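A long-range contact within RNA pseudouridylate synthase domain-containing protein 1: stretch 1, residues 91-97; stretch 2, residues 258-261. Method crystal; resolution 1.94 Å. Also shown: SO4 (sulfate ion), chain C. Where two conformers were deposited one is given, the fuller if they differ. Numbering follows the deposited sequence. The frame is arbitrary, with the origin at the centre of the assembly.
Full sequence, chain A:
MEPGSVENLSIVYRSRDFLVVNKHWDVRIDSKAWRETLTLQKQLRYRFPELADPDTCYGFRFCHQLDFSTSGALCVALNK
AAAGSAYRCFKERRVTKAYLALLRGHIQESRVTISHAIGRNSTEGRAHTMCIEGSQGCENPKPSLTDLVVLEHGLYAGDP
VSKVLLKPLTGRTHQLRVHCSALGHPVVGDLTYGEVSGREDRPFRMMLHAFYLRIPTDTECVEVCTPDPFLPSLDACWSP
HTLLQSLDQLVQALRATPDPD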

# COMPACT_ATOMS: atom_id res chain seq x y z
N LYS A 91 -2.73 -17.67 -0.31
CA LYS A 91 -1.82 -18.74 -0.75
C LYS A 91 -2.13 -19.19 -2.19
O LYS A 91 -1.21 -19.51 -2.94
CB LYS A 91 -1.86 -19.95 0.22
CG LYS A 91 -0.51 -20.32 0.83
CD LYS A 91 0.34 -21.16 -0.11
CE LYS A 91 1.66 -21.59 0.49
N GLU A 92 -3.39 -19.12 -2.61
CA GLU A 92 -3.79 -19.42 -3.99
C GLU A 92 -3.76 -18.20 -4.91
O GLU A 92 -4.18 -18.32 -6.06
CB GLU A 92 -5.17 -20.04 -4.01
CG GLU A 92 -5.19 -21.40 -3.37
CD GLU A 92 -6.57 -22.00 -3.27
OE1 GLU A 92 -7.53 -21.40 -3.80
OE2 GLU A 92 -6.70 -23.07 -2.62
N ARG A 93 -3.27 -17.05 -4.44
CA ARG A 93 -3.16 -15.81 -5.20
C ARG A 93 -4.50 -15.36 -5.80
O ARG A 93 -4.53 -14.93 -6.94
CB ARG A 93 -2.09 -15.95 -6.31
CG ARG A 93 -0.67 -15.71 -5.85
CD ARG A 93 -0.15 -16.87 -5.04
NE ARG A 93 1.30 -16.79 -4.87
CZ ARG A 93 2.03 -17.66 -4.17
NH1 ARG A 93 3.35 -17.51 -4.09
NH2 ARG A 93 1.45 -18.69 -3.56
N ARG A 94 -5.59 -15.43 -5.02
CA ARG A 94 -6.92 -15.01 -5.49
C ARG A 94 -7.34 -13.65 -4.90
O ARG A 94 -8.46 -13.22 -5.15
CB ARG A 94 -7.94 -16.10 -5.14
CG ARG A 94 -7.60 -17.44 -5.80
CD ARG A 94 -8.72 -18.44 -5.75
NE ARG A 94 -8.88 -19.02 -4.40
CZ ARG A 94 -9.79 -18.66 -3.49
NH1 ARG A 94 -9.84 -19.28 -2.32
NH2 ARG A 94 -10.65 -17.68 -3.74
N VAL A 95 -6.44 -12.96 -4.19
CA VAL A 95 -6.75 -11.64 -3.57
C VAL A 95 -6.43 -10.50 -4.53
O VAL A 95 -5.46 -10.58 -5.27
CB VAL A 95 -5.98 -11.50 -2.24
CG1 VAL A 95 -6.03 -10.07 -1.66
CG2 VAL A 95 -6.49 -12.53 -1.24
N THR A 96 -7.27 -9.44 -4.51
CA THR A 96 -7.04 -8.24 -5.31
C THR A 96 -6.69 -7.09 -4.35
O THR A 96 -7.37 -6.90 -3.34
CB THR A 96 -8.26 -7.89 -6.16
OG1 THR A 96 -8.55 -9.01 -6.98
CG2 THR A 96 -8.04 -6.67 -7.04
N LYS A 97 -5.64 -6.33 -4.67
CA LYS A 97 -5.23 -5.19 -3.87
C LYS A 97 -4.86 -4.03 -4.75
O LYS A 97 -4.30 -4.25 -5.81
CB LYS A 97 -3.96 -5.53 -3.07
CG LYS A 97 -4.03 -6.70 -2.12
CD LYS A 97 -2.86 -6.65 -1.14
CE LYS A 97 -2.75 -7.90 -0.31
NZ LYS A 97 -1.47 -7.97 0.45
N PRO A 258 -12.42 -9.45 -12.67
CA PRO A 258 -12.52 -10.80 -12.08
C PRO A 258 -11.41 -11.09 -11.06
O PRO A 258 -10.33 -10.50 -11.13
CB PRO A 258 -12.42 -11.74 -13.30
CG PRO A 258 -12.74 -10.90 -14.46
CD PRO A 258 -12.31 -9.52 -14.15
N ASP A 259 -11.66 -12.01 -10.12
CA ASP A 259 -10.61 -12.39 -9.15
C ASP A 259 -9.47 -13.05 -9.95
O ASP A 259 -9.77 -13.67 -10.96
CB ASP A 259 -11.10 -13.40 -8.12
CG ASP A 259 -12.31 -12.98 -7.33
OD1 ASP A 259 -12.44 -11.78 -7.02
OD2 ASP A 259 -13.12 -13.86 -6.98
N PRO A 260 -8.19 -12.90 -9.56
CA PRO A 260 -7.11 -13.54 -10.34
C PRO A 260 -7.15 -15.06 -10.27
O PRO A 260 -7.39 -15.60 -9.19
CB PRO A 260 -5.83 -12.98 -9.72
CG PRO A 260 -6.25 -11.87 -8.86
CD PRO A 260 -7.63 -12.17 -8.42
N ASP A 261 -6.95 -15.75 -11.41
CA ASP A 261 -6.95 -17.22 -11.48
C ASP A 261 -5.65 -17.76 -10.84
O ASP A 261 -4.63 -17.89 -11.56
CB ASP A 261 -7.09 -17.71 -12.94
CG ASP A 261 -8.39 -17.31 -13.62
OD1 ASP A 261 -8.40 -16.23 -14.27
OD2 ASP A 261 -9.37 -18.08 -13.54
OXT ASP A 261 -5.64 -18.00 -9.61
S SO4 C . 3.67 -13.87 -5.49
O1 SO4 C . 4.27 -13.65 -6.80
O2 SO4 C . 4.14 -15.13 -4.97
O3 SO4 C . 4.09 -12.87 -4.55
O4 SO4 C . 2.22 -13.84 -5.59
O HOH W 1 -9.79 -11.00 -5.66

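What packs directly against what? Pro260 is the centre of the contact: its CA-to-CB bond points toward stretch 1, and it has more surface covered than any other residue here, out of 235 Å² buried in all. Its ring lies along the backbone carbonyls of the loop. Pro260 CB is 3.6 Å from Arg93 O, Pro260 CD is 3.5 Å from Arg94 O, and Pro260 CG is 3.9 Å from Val95 O. Pro260 CD also lies 3.6 Å from Thr96 OG1. A compact ring without an amide hydrogen suits this van der Waals role.

Does any hydrogen bond cross directly? None does; a water makes the polar link instead. Water 1 donates to Arg94 O at 2.6 Å and to Asp259 OD1 at 3.1 Å, and accepts from Thr96 OG1 at 2.7 Å. Thr96, buried at the start of its strand, points its CA-to-CB bond toward stretch 2, and its m rotamer places the hydroxyl within reach of both the water and the proline ring. Asp259 supplies the carboxylate on the other side of the bridge.

How are the charged side chains of the loop arranged? Arg94 and Arg93 each make a side-chain hydrogen bond within stretch 1, and none to stretch 2. Arg94 NE forms a salt bridge with Glu92 OE1 at 2.8 Å, while the aliphatic part of Arg94 borders the C-terminus, Arg94 CG lying 4.3 Å from Asp261 OXT. The end of Arg93 leads away from stretch 2: Arg93 NH2 donates to Lys91 O at 2.9 Å, and Arg93 NH1 to sulfate O2 at 2.7 Å.

How firmly is the chain end held? Only loosely on this side. Asp261 is exposed and poorly ordered, its CA-to-CB bond points away from stretch 1, and Asp261 OXT comes no nearer to stretch 1 than 3.9 Å, from Glu92 O.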